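Side-chain contacts in NAD-dependent epimerase/dehydratase (Bacteroides thetaiotaomicron, PDB 3DHN), which is a putative NAD(P)-dependent epimerase or reductase with a Rossmann fold, its substrate not established: residues A[7-12]-A[18-23]; A[23-28]-A[41-46]; A[36-41]-A[50-55]; A[68-73]-A[203-208]; A[94-99]-A[153-158]. All coordinates share one frame; numbering follows the deposited sequence.

In the fold
All five contacts belong to one Rossmann domain built round a largely parallel sheet. Contact 1 joins the first strand to the first helix beside the glycine-rich loop, where the dinucleotide would probably bind; contact 2 leads from the end of that helix to the loop that contact 3 fastens to the edge strand. The centres of contacts 1 and 2 are about 9 Å apart. Strand 70-73 of contact 4 neighbours strand 6-10, with I10 N and I72 O 2.9 Å apart. Helix 194-206 of contact 4 and helix 87-101 of contact 5 cover opposite faces of the sheet. Contacts 2 and 5 lie farthest apart, with centres about 25 Å apart, whereas V55 of contact 3 packs on I95 of contact 5.

Contact 1 of 5, residues A[7-12]-A[18-23]; sequences IVLIGA and SALLNE
S18 and A12 are joined through water in the opening beta-alpha-beta unit of the Rossmann fold, where strand 6-10 runs through a glycine-rich loop into helix 14-25. The water donates one hydrogen bond to A12 O (2.8 Å) and another to S18 OG, bridging the loop and the first turns of the helix. S18 OG has its own partner in G14 O, so the hydroxyl is held by the first residue of its own helix as well as by the water. Two residues on, L20 offers only the base of its side chain to the strand: its CB lies 4.0 Å from L9 CD1, while the rest of the chain continues to M201 on helix 194-206. L21 follows and takes the larger share. L9 CD1 is pushed against the helix backbone here, 3.6 Å from L21 N, so that a single methyl fills the space between the stems of L20 and L21. With its CG anti to the backbone N (chi1 -176°), L21 sends CD2 towards the loop and CD1 towards L9 on the strand, and also reaches A33 of the next strand, packing on both strands joined by this helix. Such apolar seating of the first helix on the sheet is characteristic of dinucleotide-binding folds, in which the preceding loop turns towards the cofactor. At the loop end of the contact, L21 CD2 rests 4.2 Å from A12 CB.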
# COMPACT_ATOMS: atom_id res chain seq x y z
N ILE A 7 -6.00 -14.03 -2.18
CA ILE A 7 -5.07 -12.92 -2.37
C ILE A 7 -3.68 -13.20 -1.83
O ILE A 7 -3.47 -14.07 -0.97
CB ILE A 7 -5.58 -11.63 -1.68
CG1 ILE A 7 -5.47 -11.76 -0.16
CG2 ILE A 7 -7.04 -11.37 -2.05
CD1 ILE A 7 -5.91 -10.52 0.61
N VAL A 8 -2.71 -12.44 -2.34
CA VAL A 8 -1.33 -12.53 -1.91
C VAL A 8 -0.97 -11.17 -1.32
O VAL A 8 -1.28 -10.13 -1.90
CB VAL A 8 -0.38 -12.80 -3.08
CG1 VAL A 8 1.04 -12.99 -2.55
CG2 VAL A 8 -0.84 -14.01 -3.86
N LEU A 9 -0.33 -11.18 -0.15
CA LEU A 9 0.07 -9.95 0.51
C LEU A 9 1.59 -9.95 0.56
O LEU A 9 2.20 -10.72 1.31
CB LEU A 9 -0.50 -9.89 1.93
CG LEU A 9 -0.92 -8.56 2.55
CD1 LEU A 9 -1.01 -8.76 4.06
CD2 LEU A 9 0.05 -7.44 2.23
N ILE A 10 2.22 -9.10 -0.25
CA ILE A 10 3.67 -9.01 -0.28
C ILE A 10 4.18 -7.99 0.74
O ILE A 10 3.78 -6.82 0.73
CB ILE A 10 4.17 -8.63 -1.69
CG1 ILE A 10 3.80 -9.75 -2.68
CG2 ILE A 10 5.68 -8.40 -1.68
CD1 ILE A 10 4.15 -9.44 -4.12
N GLY A 11 5.05 -8.45 1.63
CA GLY A 11 5.59 -7.59 2.66
C GLY A 11 4.61 -7.51 3.81
O GLY A 11 4.32 -6.43 4.33
N ALA A 12 4.08 -8.67 4.20
CA ALA A 12 3.11 -8.76 5.29
C ALA A 12 3.75 -8.61 6.66
O ALA A 12 3.46 -9.38 7.57
CB ALA A 12 2.36 -10.09 5.20
N SER A 18 1.35 -5.89 8.78
CA SER A 18 0.67 -6.70 9.79
C SER A 18 -0.79 -6.28 9.92
O SER A 18 -1.67 -7.12 10.05
CB SER A 18 1.38 -6.56 11.15
OG SER A 18 2.75 -6.92 11.04
N ALA A 19 -1.04 -4.97 9.89
CA ALA A 19 -2.40 -4.46 9.99
C ALA A 19 -3.27 -4.96 8.82
O ALA A 19 -4.46 -5.24 9.00
CB ALA A 19 -2.39 -2.93 10.01
N LEU A 20 -2.67 -5.06 7.63
CA LEU A 20 -3.37 -5.53 6.44
C LEU A 20 -3.64 -7.04 6.53
O LEU A 20 -4.69 -7.52 6.13
CB LEU A 20 -2.54 -5.23 5.19
CG LEU A 20 -2.44 -3.76 4.77
CD1 LEU A 20 -1.29 -3.56 3.79
CD2 LEU A 20 -3.76 -3.32 4.15
N LEU A 21 -2.67 -7.76 7.07
CA LEU A 21 -2.76 -9.20 7.23
C LEU A 21 -3.94 -9.60 8.12
O LEU A 21 -4.75 -10.44 7.75
CB LEU A 21 -1.45 -9.75 7.81
CG LEU A 21 -1.30 -11.26 7.97
CD1 LEU A 21 -1.62 -11.96 6.66
CD2 LEU A 21 0.13 -11.57 8.41
N ASN A 22 -4.03 -8.98 9.29
CA ASN A 22 -5.10 -9.26 10.25
C ASN A 22 -6.47 -8.81 9.75
O ASN A 22 -7.47 -9.52 9.93
CB ASN A 22 -4.78 -8.60 11.59
CG ASN A 22 -3.55 -9.20 12.26
OD1 ASN A 22 -2.61 -8.50 12.63
ND2 ASN A 22 -3.56 -10.52 12.41
N GLU A 23 -6.53 -7.63 9.14
CA GLU A 23 -7.79 -7.10 8.62
C GLU A 23 -8.38 -7.98 7.52
O GLU A 23 -9.59 -8.17 7.45
CB GLU A 23 -7.58 -5.68 8.09
CG GLU A 23 -8.80 -5.04 7.45
CD GLU A 23 -9.85 -4.59 8.45
OE1 GLU A 23 -9.48 -4.31 9.61
OE2 GLU A 23 -11.03 -4.50 8.07
O HOH W 1 3.26 -9.76 10.36

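Contact 2 of 5, residues A[23-28]-A[41-46]; sequences EALNRG and IKIENE
L25 faces two very different partners without any polar bond across the contact: one of its methyls meets a methyl of I43, the other lies beside the amide oxygen of N45. The leucine sits near the C-terminal end of helix 14-25, the first helix of the Rossmann fold, which closes in a Schellman motif with G28, at positive phi, as its C-prime residue. L25 and I43 come tip to tip, L25 CD1 being 4.1 Å from I43 CG2. L25 and N45 instead slide past each other in opposite directions, and L25 CD2 stands 4.1 Å from N45 OD1. That oxygen accepts a hydrogen bond from H47 N, so its polar need is met within its own loop while its flank is left to the leucine. I43 also touches L21, one turn back on the helix, so the loop between strands 30-34 and 48-51 lies along about one turn of the helix. Away from the loop, the helix end is tied by charge: R27 is paired with D203 as well as with E23. R27 NH1 reaches E23 OE2 on its anti side at 3.0 Å, with an N-H...O angle of 161°.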
# COMPACT_ATOMS: atom_id res chain seq x y z
N GLU A 23 -6.53 -7.63 9.14
CA GLU A 23 -7.79 -7.10 8.62
C GLU A 23 -8.38 -7.98 7.52
O GLU A 23 -9.59 -8.17 7.45
CB GLU A 23 -7.58 -5.68 8.09
CG GLU A 23 -8.80 -5.04 7.45
CD GLU A 23 -9.85 -4.59 8.45
OE1 GLU A 23 -9.48 -4.31 9.61
OE2 GLU A 23 -11.03 -4.50 8.07
N ALA A 24 -7.52 -8.53 6.66
CA ALA A 24 -7.99 -9.39 5.58
C ALA A 24 -8.48 -10.75 6.07
O ALA A 24 -9.49 -11.27 5.58
CB ALA A 24 -6.88 -9.58 4.56
N LEU A 25 -7.77 -11.34 7.03
CA LEU A 25 -8.18 -12.64 7.55
C LEU A 25 -9.50 -12.50 8.32
O LEU A 25 -10.39 -13.34 8.19
CB LEU A 25 -7.10 -13.22 8.47
CG LEU A 25 -5.78 -13.57 7.79
CD1 LEU A 25 -4.70 -13.80 8.84
CD2 LEU A 25 -5.96 -14.82 6.92
N ASN A 26 -9.61 -11.43 9.10
CA ASN A 26 -10.82 -11.19 9.89
C ASN A 26 -12.06 -11.02 9.02
O ASN A 26 -13.19 -11.13 9.51
CB ASN A 26 -10.65 -9.92 10.75
CG ASN A 26 -9.74 -10.14 11.95
OD1 ASN A 26 -9.50 -9.21 12.73
ND2 ASN A 26 -9.22 -11.35 12.10
N ARG A 27 -11.86 -10.75 7.74
CA ARG A 27 -13.00 -10.54 6.85
C ARG A 27 -13.25 -11.67 5.85
O ARG A 27 -13.94 -11.48 4.84
CB ARG A 27 -12.87 -9.18 6.17
CG ARG A 27 -13.10 -8.03 7.15
CD ARG A 27 -12.66 -6.66 6.63
NE ARG A 27 -13.53 -6.15 5.57
CZ ARG A 27 -13.45 -4.91 5.09
NH1 ARG A 27 -12.55 -4.06 5.56
NH2 ARG A 27 -14.28 -4.52 4.13
N GLY A 28 -12.69 -12.83 6.15
CA GLY A 28 -12.92 -14.00 5.33
C GLY A 28 -12.07 -14.29 4.12
O GLY A 28 -12.41 -15.18 3.33
N ILE A 41 5.85 -14.25 12.50
CA ILE A 41 4.40 -14.43 12.43
C ILE A 41 3.94 -15.68 13.18
O ILE A 41 4.35 -16.80 12.86
CB ILE A 41 3.92 -14.53 10.96
CG1 ILE A 41 4.15 -13.19 10.25
CG2 ILE A 41 2.46 -14.94 10.91
CD1 ILE A 41 3.96 -13.25 8.75
N LYS A 42 3.07 -15.49 14.17
CA LYS A 42 2.55 -16.60 14.95
C LYS A 42 1.04 -16.74 14.81
O LYS A 42 0.38 -17.36 15.63
CB LYS A 42 2.90 -16.42 16.44
CG LYS A 42 4.39 -16.31 16.73
CD LYS A 42 5.16 -17.51 16.18
CE LYS A 42 6.64 -17.43 16.56
NZ LYS A 42 7.48 -18.36 15.74
N ILE A 43 0.48 -16.14 13.76
CA ILE A 43 -0.95 -16.22 13.52
C ILE A 43 -1.32 -17.65 13.14
O ILE A 43 -0.64 -18.29 12.33
CB ILE A 43 -1.39 -15.26 12.40
CG1 ILE A 43 -1.32 -13.82 12.91
CG2 ILE A 43 -2.81 -15.60 11.94
CD1 ILE A 43 -1.69 -12.79 11.87
N GLU A 44 -2.39 -18.15 13.73
CA GLU A 44 -2.85 -19.51 13.48
C GLU A 44 -4.24 -19.42 12.85
O GLU A 44 -5.20 -18.98 13.49
CB GLU A 44 -2.89 -20.27 14.80
CG GLU A 44 -2.85 -21.78 14.68
CD GLU A 44 -2.66 -22.44 16.03
OE1 GLU A 44 -1.55 -22.34 16.60
OE2 GLU A 44 -3.62 -23.06 16.53
N ASN A 45 -4.34 -19.82 11.59
CA ASN A 45 -5.59 -19.76 10.83
C ASN A 45 -5.47 -20.61 9.57
O ASN A 45 -4.48 -20.54 8.86
CB ASN A 45 -5.88 -18.29 10.48
CG ASN A 45 -6.99 -18.12 9.46
OD1 ASN A 45 -6.86 -18.56 8.32
ND2 ASN A 45 -8.07 -17.48 9.87
N GLU A 46 -6.48 -21.43 9.30
CA GLU A 46 -6.44 -22.31 8.13
C GLU A 46 -6.51 -21.59 6.79
O GLU A 46 -6.26 -22.19 5.75
CB GLU A 46 -7.56 -23.36 8.21
CG GLU A 46 -8.96 -22.80 8.02
CD GLU A 46 -9.95 -23.87 7.61
OE1 GLU A 46 -9.54 -25.05 7.48
OE2 GLU A 46 -11.13 -23.54 7.39

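Contact 3 of 5, residues A[36-41]-A[50-55]; sequences RHPEKI and VKKADV
The puckered P38 ring is the one ring in the contact: K52 lies at its CG-CD edge, and V50 CG1 comes in obliquely from one side of it at CB. At that edge the aliphatic part of the lysine brings K52 CG to 3.6 Å from P38 CG; the two side chains cross at about a right angle. At the neighbouring corner, P38 CB packs 3.8 Å from V50 CG1. I41 brings CD1 to the same valine methyl, more loosely at 4.4 Å, and both I41 and V50 also lean on V35. The short 3-10 turn 38-40 sets up this pairing, I41 N bonding to P38 O at 3.0 Å. K52 bends at chi3 (67°), which carries CE to 3.9 Å from R36 O. A glycine in place of P38 would probably leave the K52 methylenes and the V50 methyl without their partner and let the turn flex. This is the edge of the Rossmann sheet, where a surface loop folds back over the outermost strand. K52 touches through CG, CD and CE; its NZ is 6.7 Å from E39 OE1, so any attraction between these charges acts from a distance and the attachment is chiefly apolar.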
# COMPACT_ATOMS: atom_id res chain seq x y z
N ARG A 36 10.11 -11.76 4.81
CA ARG A 36 11.51 -12.17 4.88
C ARG A 36 11.77 -13.06 6.09
O ARG A 36 12.65 -13.92 6.05
CB ARG A 36 12.44 -10.96 4.97
CG ARG A 36 12.92 -10.42 3.62
CD ARG A 36 13.98 -9.33 3.82
NE ARG A 36 14.28 -8.63 2.57
CZ ARG A 36 15.16 -7.64 2.46
NH1 ARG A 36 15.84 -7.23 3.52
NH2 ARG A 36 15.36 -7.06 1.28
N HIS A 37 11.00 -12.85 7.16
CA HIS A 37 11.17 -13.62 8.40
C HIS A 37 9.85 -14.23 8.87
O HIS A 37 9.13 -13.63 9.68
CB HIS A 37 11.73 -12.70 9.49
CG HIS A 37 13.03 -12.06 9.13
ND1 HIS A 37 14.24 -12.73 9.18
CD2 HIS A 37 13.32 -10.80 8.71
CE1 HIS A 37 15.21 -11.91 8.81
NE2 HIS A 37 14.68 -10.74 8.52
N PRO A 38 9.52 -15.43 8.39
CA PRO A 38 8.29 -16.14 8.75
C PRO A 38 8.16 -16.36 10.25
O PRO A 38 7.05 -16.36 10.80
CB PRO A 38 8.41 -17.46 7.99
CG PRO A 38 9.26 -17.10 6.80
CD PRO A 38 10.31 -16.22 7.42
N GLU A 39 9.30 -16.53 10.91
CA GLU A 39 9.34 -16.76 12.35
C GLU A 39 8.62 -15.68 13.16
O GLU A 39 8.06 -15.96 14.22
CB GLU A 39 10.80 -16.85 12.82
CG GLU A 39 11.65 -15.65 12.43
CD GLU A 39 12.48 -15.87 11.18
OE1 GLU A 39 11.93 -16.34 10.16
OE2 GLU A 39 13.69 -15.56 11.21
N LYS A 40 8.60 -14.45 12.66
CA LYS A 40 7.94 -13.36 13.38
C LYS A 40 6.42 -13.46 13.41
O LYS A 40 5.77 -12.82 14.23
CB LYS A 40 8.35 -12.01 12.80
CG LYS A 40 9.83 -11.74 12.82
CD LYS A 40 10.08 -10.26 12.57
CE LYS A 40 11.55 -9.94 12.44
NZ LYS A 40 11.75 -8.47 12.30
N ILE A 41 5.85 -14.25 12.50
CA ILE A 41 4.40 -14.43 12.43
C ILE A 41 3.94 -15.68 13.18
O ILE A 41 4.35 -16.80 12.86
CB ILE A 41 3.92 -14.53 10.96
CG1 ILE A 41 4.15 -13.19 10.25
CG2 ILE A 41 2.46 -14.94 10.91
CD1 ILE A 41 3.96 -13.25 8.75
N VAL A 50 2.16 -18.87 4.81
CA VAL A 50 3.30 -17.98 4.94
C VAL A 50 4.43 -18.46 4.02
O VAL A 50 4.82 -19.62 4.07
CB VAL A 50 3.82 -17.95 6.39
CG1 VAL A 50 4.94 -16.92 6.53
CG2 VAL A 50 2.67 -17.63 7.34
N LYS A 51 4.95 -17.56 3.20
CA LYS A 51 6.01 -17.93 2.27
C LYS A 51 7.11 -16.89 2.16
O LYS A 51 6.89 -15.70 2.41
CB LYS A 51 5.44 -18.17 0.87
CG LYS A 51 4.50 -19.36 0.73
CD LYS A 51 4.09 -19.55 -0.74
CE LYS A 51 3.27 -20.81 -0.96
NZ LYS A 51 1.88 -20.71 -0.42
N LYS A 52 8.30 -17.35 1.78
CA LYS A 52 9.46 -16.49 1.56
C LYS A 52 9.65 -16.33 0.06
O LYS A 52 9.47 -17.28 -0.70
CB LYS A 52 10.75 -17.11 2.13
CG LYS A 52 10.96 -16.89 3.62
CD LYS A 52 12.26 -17.52 4.12
CE LYS A 52 13.49 -16.83 3.54
NZ LYS A 52 14.76 -17.35 4.12
N ALA A 53 10.00 -15.12 -0.36
CA ALA A 53 10.22 -14.85 -1.77
C ALA A 53 11.24 -13.74 -1.93
O ALA A 53 11.34 -12.86 -1.07
CB ALA A 53 8.91 -14.47 -2.46
N ASP A 54 12.01 -13.78 -3.01
CA ASP A 54 12.99 -12.73 -3.26
C ASP A 54 12.30 -11.65 -4.08
O ASP A 54 12.33 -11.67 -5.31
CB ASP A 54 14.17 -13.29 -4.04
CG ASP A 54 15.35 -12.35 -4.05
OD1 ASP A 54 15.13 -11.13 -4.14
OD2 ASP A 54 16.50 -12.84 -3.97
N VAL A 55 11.68 -10.69 -3.39
CA VAL A 55 10.96 -9.61 -4.04
C VAL A 55 11.73 -8.92 -5.17
O VAL A 55 11.12 -8.28 -6.03
CB VAL A 55 10.50 -8.56 -2.99
CG1 VAL A 55 11.24 -7.25 -3.19
CG2 VAL A 55 9.00 -8.35 -3.09

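Contact 4 of 5, residues A[68-73]-A[203-208]; sequences ADAVIS and DELEHP
A70 and I72, on one face of strand 70-73 in the middle of the Rossmann sheet, receive L205 from the last turn of helix 194-206. The leucine straddles them with its two branches: L205 CD1 comes to 3.9 Å from A70 CB, and L205 CD2 to 4.2 Å from I72 CD1. Its CG stands anti to the backbone N (chi1 169°), which turns the fork towards the strand, where it meets the isoleucine at a slant. The small A70 lets one branch settle close to the strand, while the longer I72 reaches out to meet the other. L205 also packs on I7 of the neighbouring strand and on F29, so it bridges adjoining parts of one buried layer. V71, between the two contact residues, turns to the other face and meets V99 of helix 87-101. Apolar residues pointing both ways from a central strand, with a helix on each face, mark the three-layer alpha/beta/alpha sandwich.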
# COMPACT_ATOMS: atom_id res chain seq x y z
N ALA A 68 -3.82 -16.22 -7.85
CA ALA A 68 -4.48 -15.26 -6.98
C ALA A 68 -5.51 -14.41 -7.73
O ALA A 68 -5.36 -14.13 -8.92
CB ALA A 68 -3.44 -14.37 -6.32
N ASP A 69 -6.55 -14.00 -7.00
CA ASP A 69 -7.60 -13.16 -7.55
C ASP A 69 -7.09 -11.71 -7.57
O ASP A 69 -7.48 -10.92 -8.43
CB ASP A 69 -8.86 -13.26 -6.68
CG ASP A 69 -9.48 -14.66 -6.69
OD1 ASP A 69 -10.42 -14.91 -5.89
OD2 ASP A 69 -9.04 -15.52 -7.49
N ALA A 70 -6.22 -11.37 -6.62
CA ALA A 70 -5.64 -10.03 -6.52
C ALA A 70 -4.39 -10.06 -5.65
O ALA A 70 -4.19 -10.98 -4.84
CB ALA A 70 -6.65 -9.04 -5.94
N VAL A 71 -3.54 -9.05 -5.83
CA VAL A 71 -2.31 -8.93 -5.06
C VAL A 71 -2.19 -7.55 -4.44
O VAL A 71 -2.45 -6.54 -5.10
CB VAL A 71 -1.06 -9.17 -5.95
CG1 VAL A 71 0.22 -8.80 -5.19
CG2 VAL A 71 -1.00 -10.62 -6.39
N ILE A 72 -1.81 -7.51 -3.17
CA ILE A 72 -1.61 -6.26 -2.45
C ILE A 72 -0.14 -6.27 -2.03
O ILE A 72 0.34 -7.26 -1.48
CB ILE A 72 -2.45 -6.16 -1.16
CG1 ILE A 72 -3.94 -6.22 -1.50
CG2 ILE A 72 -2.11 -4.87 -0.41
CD1 ILE A 72 -4.83 -6.34 -0.26
N SER A 73 0.57 -5.18 -2.30
CA SER A 73 1.97 -5.10 -1.91
C SER A 73 2.22 -3.98 -0.90
O SER A 73 1.89 -2.82 -1.15
CB SER A 73 2.86 -4.88 -3.14
OG SER A 73 4.21 -4.69 -2.73
N ASP A 203 -11.44 -2.62 2.13
CA ASP A 203 -12.75 -2.19 1.61
C ASP A 203 -12.64 -2.04 0.08
O ASP A 203 -13.55 -2.42 -0.66
CB ASP A 203 -13.15 -0.84 2.20
CG ASP A 203 -13.81 -0.96 3.55
OD1 ASP A 203 -13.93 -2.09 4.07
OD2 ASP A 203 -14.22 0.09 4.10
N GLU A 204 -11.52 -1.47 -0.38
CA GLU A 204 -11.28 -1.26 -1.81
C GLU A 204 -11.10 -2.60 -2.51
O GLU A 204 -11.49 -2.79 -3.66
CB GLU A 204 -10.04 -0.37 -2.02
CG GLU A 204 -9.67 -0.09 -3.48
CD GLU A 204 -10.81 0.50 -4.30
OE1 GLU A 204 -11.64 1.25 -3.75
OE2 GLU A 204 -10.87 0.22 -5.52
N LEU A 205 -10.50 -3.55 -1.80
CA LEU A 205 -10.28 -4.89 -2.32
C LEU A 205 -11.61 -5.64 -2.45
O LEU A 205 -11.90 -6.25 -3.48
CB LEU A 205 -9.37 -5.66 -1.37
CG LEU A 205 -9.23 -7.16 -1.63
CD1 LEU A 205 -8.29 -7.41 -2.80
CD2 LEU A 205 -8.70 -7.84 -0.38
N GLU A 206 -12.42 -5.57 -1.40
CA GLU A 206 -13.71 -6.26 -1.38
C GLU A 206 -14.78 -5.62 -2.27
O GLU A 206 -15.53 -6.33 -2.94
CB GLU A 206 -14.21 -6.35 0.07
CG GLU A 206 -15.47 -7.18 0.27
CD GLU A 206 -15.85 -7.29 1.74
OE1 GLU A 206 -15.23 -8.09 2.47
OE2 GLU A 206 -16.78 -6.57 2.16
N HIS A 207 -14.87 -4.29 -2.26
CA HIS A 207 -15.84 -3.57 -3.09
C HIS A 207 -15.14 -2.46 -3.87
O HIS A 207 -15.12 -1.31 -3.46
CB HIS A 207 -16.93 -2.95 -2.22
CG HIS A 207 -17.79 -3.96 -1.52
ND1 HIS A 207 -18.41 -5.00 -2.18
CD2 HIS A 207 -18.13 -4.09 -0.21
CE1 HIS A 207 -19.10 -5.72 -1.32
NE2 HIS A 207 -18.95 -5.19 -0.12
N PRO A 208 -14.55 -2.81 -5.02
CA PRO A 208 -13.82 -1.87 -5.88
C PRO A 208 -14.55 -0.58 -6.26
O PRO A 208 -15.66 -0.60 -6.80
CB PRO A 208 -13.48 -2.71 -7.10
CG PRO A 208 -13.31 -4.08 -6.52
CD PRO A 208 -14.48 -4.18 -5.57

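Contact 5 of 5, residues A[94-99]-A[153-158]; sequences TIIDGV and KEIDWV
V99 and I155 cross at about a right angle where helix 87-101 covers one face of the Rossmann sheet, at the entry to strand 156-161. The isoleucine is the shared partner: V99 CG1 meets the end of its longer branch, I155 CD1, while I96, one turn back on the same side of the helix, brings its own CD1 to within 4.3 Å of I155 CG2. The two helix residues thus grip different branches of one side chain. I155 extends CG1 anti to its backbone N (chi1 -169°), a setting that aims the long branch at V99 and leaves CG2 between the backbone N and the carbonyl carbon, turned to I96. Beneath this trio lies F107 of the adjacent strand 106-110, touched by both I96 and I155. V99 also leans on V71, so the helix spans from strand 70-73 to the start of 156-161. W157 begins on the same face, but its indole leads away to helix 135-149. The contact is wholly apolar packing of buried side chains, and its closest approach is the 3.9 Å between V99 CG1 and I155 CD1.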
# COMPACT_ATOMS: atom_id res chain seq x y z
N THR A 94 9.94 -4.51 -10.48
CA THR A 94 10.00 -5.97 -10.54
C THR A 94 8.74 -6.60 -9.95
O THR A 94 8.25 -7.61 -10.45
CB THR A 94 11.23 -6.52 -9.77
OG1 THR A 94 12.43 -6.01 -10.36
CG2 THR A 94 11.26 -8.04 -9.81
N ILE A 95 8.21 -5.99 -8.90
CA ILE A 95 7.01 -6.51 -8.25
C ILE A 95 5.77 -6.44 -9.15
O ILE A 95 5.09 -7.45 -9.35
CB ILE A 95 6.72 -5.75 -6.93
CG1 ILE A 95 7.81 -6.09 -5.91
CG2 ILE A 95 5.35 -6.13 -6.40
CD1 ILE A 95 7.75 -5.25 -4.63
N ILE A 96 5.48 -5.26 -9.69
CA ILE A 96 4.30 -5.11 -10.54
C ILE A 96 4.44 -5.92 -11.83
O ILE A 96 3.46 -6.46 -12.33
CB ILE A 96 4.02 -3.62 -10.88
CG1 ILE A 96 2.67 -3.51 -11.60
CG2 ILE A 96 5.13 -3.04 -11.74
CD1 ILE A 96 2.10 -2.09 -11.63
N ASP A 97 5.65 -6.01 -12.35
CA ASP A 97 5.87 -6.78 -13.56
C ASP A 97 5.76 -8.28 -13.25
O ASP A 97 5.36 -9.07 -14.10
CB ASP A 97 7.22 -6.45 -14.18
CG ASP A 97 7.27 -5.04 -14.73
OD1 ASP A 97 6.20 -4.52 -15.13
OD2 ASP A 97 8.36 -4.45 -14.79
N GLY A 98 6.09 -8.65 -12.02
CA GLY A 98 5.99 -10.05 -11.64
C GLY A 98 4.52 -10.41 -11.51
O GLY A 98 4.11 -11.51 -11.85
N VAL A 99 3.74 -9.46 -11.00
CA VAL A 99 2.31 -9.66 -10.82
C VAL A 99 1.58 -9.75 -12.18
O VAL A 99 0.65 -10.55 -12.34
CB VAL A 99 1.69 -8.51 -9.99
CG1 VAL A 99 0.19 -8.64 -9.95
CG2 VAL A 99 2.25 -8.55 -8.57
N LYS A 153 -1.19 0.49 -18.22
CA LYS A 153 -2.56 0.23 -18.65
C LYS A 153 -2.85 -1.26 -18.76
O LYS A 153 -3.97 -1.66 -19.03
CB LYS A 153 -2.84 0.88 -20.01
CG LYS A 153 -2.87 2.40 -20.00
CD LYS A 153 -3.56 2.94 -21.24
CE LYS A 153 -3.70 4.45 -21.20
NZ LYS A 153 -2.38 5.14 -21.24
N GLU A 154 -1.83 -2.09 -18.53
CA GLU A 154 -2.01 -3.52 -18.66
C GLU A 154 -2.42 -4.27 -17.39
O GLU A 154 -2.33 -5.48 -17.33
CB GLU A 154 -0.75 -4.14 -19.27
CG GLU A 154 -0.35 -3.45 -20.58
CD GLU A 154 0.73 -4.19 -21.35
OE1 GLU A 154 0.40 -5.19 -22.04
OE2 GLU A 154 1.91 -3.79 -21.27
N ILE A 155 -2.88 -3.53 -16.39
CA ILE A 155 -3.37 -4.12 -15.15
C ILE A 155 -4.22 -3.09 -14.43
O ILE A 155 -4.05 -1.89 -14.63
CB ILE A 155 -2.21 -4.57 -14.22
CG1 ILE A 155 -2.76 -5.42 -13.07
CG2 ILE A 155 -1.46 -3.35 -13.67
CD1 ILE A 155 -1.68 -6.09 -12.24
N ASP A 156 -5.16 -3.54 -13.60
CA ASP A 156 -5.98 -2.59 -12.85
C ASP A 156 -5.27 -2.33 -11.52
O ASP A 156 -5.42 -3.08 -10.56
CB ASP A 156 -7.39 -3.14 -12.61
CG ASP A 156 -8.24 -2.20 -11.77
OD1 ASP A 156 -7.86 -1.02 -11.63
OD2 ASP A 156 -9.29 -2.64 -11.25
N TRP A 157 -4.49 -1.25 -11.49
CA TRP A 157 -3.73 -0.88 -10.29
C TRP A 157 -4.39 0.22 -9.49
O TRP A 157 -5.18 1.01 -10.00
CB TRP A 157 -2.32 -0.42 -10.68
CG TRP A 157 -2.30 0.78 -11.60
CD1 TRP A 157 -2.39 0.78 -12.96
CD2 TRP A 157 -2.22 2.16 -11.21
NE1 TRP A 157 -2.37 2.06 -13.45
CE2 TRP A 157 -2.26 2.94 -12.40
CE3 TRP A 157 -2.12 2.83 -9.98
CZ2 TRP A 157 -2.21 4.33 -12.39
CZ3 TRP A 157 -2.06 4.22 -9.97
CH2 TRP A 157 -2.11 4.95 -11.17
N VAL A 158 -4.05 0.26 -8.20
CA VAL A 158 -4.56 1.28 -7.29
C VAL A 158 -3.41 1.61 -6.34
O VAL A 158 -2.84 0.71 -5.70
CB VAL A 158 -5.77 0.77 -6.47
CG1 VAL A 158 -6.25 1.84 -5.52
CG2 VAL A 158 -6.91 0.37 -7.39